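Local coordinates for glycerol kinase, putative (PDB 2W40) that catalyses the ATP-dependent phosphorylation of glycerol to sn-glycerol 3-phosphate, as a glycerol kinase of the FGGY family of carbohydrate kinases, at the interface of chains A and B. Residues are numbered along the deposited sequence; one frame, centred on the assembly and turned at random. Chains: chain A/B, Glycerol kinase, putative.

Contacts 1 and 2 are neighbouring patches of one two-fold symmetric interface, their C-alpha centres about 10 Å apart. Chain A presents helix 315-323 to both: A:Ser316 and A:Gly317 near its start serve contact 1, and A:Trp320, one turn further on, serves contact 2. Chain B supplies one continuous stretch, from strand 366-371, which ends at B:Met371, through B:Thr372, B:Phe373 and B:Thr375 into helix 377-403 at B:Ile380. In contact 1 chain A takes in the ring of B:Phe373, while in contact 2 the flanking residues pack against an indole. Because the chains exchange roles, each subunit both inserts and receives this segment.

Contact 1: the interface of chains A and B. Residues chain A 39, 45, 106, 313, 316-317, 352-353; chain B 373.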
# COMPACT_ATOMS: atom_id res chain seq x y z
N CYS A 39 -0.68 0.03 19.31
CA CYS A 39 0.42 0.36 18.43
C CYS A 39 0.50 1.90 18.27
O CYS A 39 0.16 2.43 17.21
CB CYS A 39 0.28 -0.31 17.09
SG CYS A 39 0.12 -2.08 17.16
N TYR A 45 4.39 -1.96 20.32
CA TYR A 45 3.27 -2.91 20.33
C TYR A 45 3.14 -3.40 21.78
O TYR A 45 4.04 -4.12 22.30
CB TYR A 45 3.59 -4.10 19.41
CG TYR A 45 2.42 -4.89 18.95
CD1 TYR A 45 2.17 -5.14 17.59
CD2 TYR A 45 1.49 -5.44 19.85
CE1 TYR A 45 1.09 -5.90 17.15
CE2 TYR A 45 0.42 -6.22 19.41
CZ TYR A 45 0.16 -6.38 18.02
OH TYR A 45 -0.91 -7.15 17.57
N LEU A 106 5.91 -8.74 19.12
CA LEU A 106 5.90 -7.98 17.88
C LEU A 106 6.52 -6.59 17.98
O LEU A 106 6.78 -5.96 16.96
CB LEU A 106 4.49 -7.87 17.34
CG LEU A 106 3.96 -9.09 16.56
CD1 LEU A 106 2.44 -9.02 16.33
CD2 LEU A 106 4.75 -9.37 15.30
N THR A 313 4.34 -11.48 10.48
CA THR A 313 3.19 -10.83 9.86
C THR A 313 2.51 -11.95 9.15
O THR A 313 2.96 -12.38 8.03
CB THR A 313 3.57 -9.71 8.83
OG1 THR A 313 4.27 -8.59 9.48
CG2 THR A 313 2.23 -9.20 8.12
N SER A 316 -1.63 -11.04 11.97
CA SER A 316 -1.33 -9.64 12.33
C SER A 316 -1.45 -8.74 11.06
O SER A 316 -1.90 -7.61 11.13
CB SER A 316 0.06 -9.52 12.96
OG SER A 316 1.03 -10.01 12.05
N GLY A 317 -1.04 -9.26 9.91
CA GLY A 317 -1.12 -8.54 8.62
C GLY A 317 -2.57 -8.40 8.17
O GLY A 317 -3.03 -7.35 7.80
N PHE A 352 6.05 -5.54 8.76
CA PHE A 352 5.55 -4.43 9.63
C PHE A 352 6.44 -4.26 10.86
O PHE A 352 6.60 -3.13 11.38
CB PHE A 352 4.11 -4.64 10.05
CG PHE A 352 3.17 -4.52 8.93
CD1 PHE A 352 2.83 -3.29 8.43
CD2 PHE A 352 2.61 -5.61 8.34
CE1 PHE A 352 1.97 -3.15 7.39
CE2 PHE A 352 1.72 -5.46 7.27
CZ PHE A 352 1.42 -4.23 6.80
N SER A 353 6.90 -5.39 11.39
CA SER A 353 7.81 -5.43 12.55
C SER A 353 9.19 -5.98 12.18
O SER A 353 9.84 -6.67 12.97
CB SER A 353 7.21 -6.22 13.71
OG SER A 353 6.98 -7.51 13.42
N PHE B 373 3.08 -1.41 12.00
CA PHE B 373 1.73 -1.66 12.51
C PHE B 373 1.00 -0.35 12.93
O PHE B 373 -0.25 -0.27 12.93
CB PHE B 373 1.70 -2.67 13.60
CG PHE B 373 1.91 -4.07 13.16
CD1 PHE B 373 1.09 -4.66 12.25
CD2 PHE B 373 2.96 -4.80 13.71
CE1 PHE B 373 1.32 -6.02 11.83
CE2 PHE B 373 3.17 -6.12 13.30
CZ PHE B 373 2.35 -6.73 12.42
O HOH W 1 5.49 -2.35 13.62
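B:Phe373 pushes its ring into a pocket of chain A, where A:Phe352, A:Tyr45, A:Ser316 and A:Cys39 close round it; with 138 Å² hidden, it carries most of the buried surface here. The backbone-side methylene of A:Phe352, and not its ring, covers one face: CB sits over the centre of the B:Phe373 ring, 3.5 Å from the centroid, in a CH-pi contact. With CG of A:Phe352 anti to its carbonyl carbon (chi1 -68°), its own ring turns aside and meets the rim of B:Phe373 near CE1. The far end of the inserted ring reaches the start of helix 315-323, where CZ of B:Phe373 lies 3.6 Å from the hydroxyl OG of A:Ser316 and also touches that residue's CB. A:Tyr45 is met at its edge: CD2 of B:Phe373 lies in the plane of the tyrosine ring, 4.0 Å from its CD1. The thiol sulfur SG of A:Cys39 lies over a face of A:Tyr45, offset towards the rim, and is 3.9 Å from CB of B:Phe373, touching the base of the inserted side chain. A water links the backbones, 2.6 Å from the carbonyl O of A:Phe352 and 3.0 Å from N of B:Phe373, whose N-H points at it almost straight (173°). In the deposited assembly this aromatic plug, repeated with the chains exchanged, links the two kinase subunits and, if the dimer is biological, would help fix their relative placement.

Contact 2: the interface of chains A and B. Residues chain A 320, 324, 348, 367-368; chain B 371-372, 375, 380.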
# COMPACT_ATOMS: atom_id res chain seq x y z
N TRP A 320 -4.22 -5.78 10.17
CA TRP A 320 -3.87 -4.49 9.67
C TRP A 320 -4.67 -4.09 8.42
O TRP A 320 -5.07 -2.95 8.24
CB TRP A 320 -2.39 -4.46 9.42
CG TRP A 320 -1.85 -3.12 8.97
CD1 TRP A 320 -1.36 -2.17 9.76
CD2 TRP A 320 -1.73 -2.65 7.63
NE1 TRP A 320 -0.98 -1.08 9.00
CE2 TRP A 320 -1.14 -1.37 7.68
CE3 TRP A 320 -2.03 -3.20 6.38
CZ2 TRP A 320 -0.90 -0.60 6.50
CZ3 TRP A 320 -1.78 -2.44 5.23
CH2 TRP A 320 -1.23 -1.15 5.32
N ASN A 324 -7.35 -0.95 8.11
CA ASN A 324 -7.16 0.04 7.07
C ASN A 324 -8.05 -0.12 5.86
O ASN A 324 -7.82 0.52 4.83
CB ASN A 324 -5.67 0.13 6.75
CG ASN A 324 -4.89 0.63 7.96
OD1 ASN A 324 -3.97 -0.06 8.47
ND2 ASN A 324 -5.27 1.71 8.46
N PHE A 348 3.97 -7.86 -1.93
CA PHE A 348 3.81 -7.18 -0.55
C PHE A 348 4.81 -7.88 0.36
O PHE A 348 4.61 -9.08 0.67
CB PHE A 348 2.39 -7.35 -0.09
CG PHE A 348 1.93 -6.47 1.01
CD1 PHE A 348 0.60 -6.13 1.07
CD2 PHE A 348 2.77 -5.97 1.98
CE1 PHE A 348 0.11 -5.33 2.11
CE2 PHE A 348 2.25 -5.14 3.00
CZ PHE A 348 0.91 -4.87 3.06
N SER A 367 6.30 -3.13 2.69
CA SER A 367 6.51 -2.46 1.43
C SER A 367 5.68 -3.18 0.38
O SER A 367 5.47 -4.42 0.44
CB SER A 367 7.94 -2.51 1.00
OG SER A 367 8.82 -2.25 2.07
N ILE A 368 5.08 -2.38 -0.49
CA ILE A 368 4.22 -2.87 -1.60
C ILE A 368 4.81 -2.36 -2.91
O ILE A 368 5.11 -1.18 -3.05
CB ILE A 368 2.74 -2.44 -1.47
CG1 ILE A 368 2.18 -2.71 -0.09
CG2 ILE A 368 1.89 -3.17 -2.56
CD1 ILE A 368 0.79 -2.14 0.18
N MET B 371 6.19 1.12 6.02
CA MET B 371 5.03 0.87 6.91
C MET B 371 5.36 -0.01 8.12
O MET B 371 6.16 -0.96 8.08
CB MET B 371 3.86 0.29 6.11
CG MET B 371 3.46 1.05 4.85
SD MET B 371 1.96 0.49 4.12
CE MET B 371 2.48 -1.08 3.39
N THR B 372 4.71 0.36 9.22
CA THR B 372 4.67 -0.37 10.43
C THR B 372 3.23 -0.67 10.87
O THR B 372 2.27 -0.19 10.24
CB THR B 372 5.45 0.40 11.57
OG1 THR B 372 4.83 1.65 11.86
CG2 THR B 372 7.00 0.54 11.19
N THR B 375 1.13 2.40 11.18
CA THR B 375 0.70 3.08 9.93
C THR B 375 -0.78 2.85 9.72
O THR B 375 -1.28 1.75 9.84
CB THR B 375 1.50 2.57 8.72
OG1 THR B 375 2.90 2.69 9.03
CG2 THR B 375 1.06 3.28 7.38
N ILE B 380 -0.82 6.80 4.62
CA ILE B 380 -0.66 6.38 3.20
C ILE B 380 -1.18 7.46 2.26
O ILE B 380 -0.56 7.77 1.27
CB ILE B 380 -1.33 5.00 2.96
CG1 ILE B 380 -0.65 3.94 3.89
CG2 ILE B 380 -1.43 4.66 1.46
CD1 ILE B 380 -1.39 2.52 3.96
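This patch is a largely apolar part of a two-fold homodimer interface, crossed by a hydrogen bond from an indole N-H to a backbone carbonyl, and contributes to the contact between the two subunits; whether this is the biological dimer the structure alone does not show. A:Trp320 contributes most of the surface buried on chain A (38 Å²). Its CG is anti to the backbone N (chi1 -176°), which carries the indole away from helix 315-323 towards chain B. The indole NE1 donates to the carbonyl O of B:Thr375 at 3.0 Å, a bent bond (142° at H) with the acceptor tilted out of the indole plane. SD of B:Met371 and CD1 of B:Ile380 flank the outer edge of the six-membered ring from opposite sides of its plane, 3.8 and 3.9 Å from CH2 of A:Trp320. On its own chain, OD1 of A:Asn324 lies 3.1 Å above the indole plane, towards the rim. Bent at its last torsion (chi3 -73°), B:Met371 turns its methyl CE towards A:Phe348 and A:Ile368, 3.8 Å from CD1 of the latter. Within chain B, the hydroxyl OG1 of B:Thr375 accepts from N of B:Thr372 at 3.0 Å, which probably steadies the turn presenting the carbonyl. In the fold, B:Met371 closes strand 366-371, B:Thr375 lies in the connection that follows, and B:Ile380 stands in the first turn of helix 377-403; A:Ile368 belongs to the partner's equivalent strand.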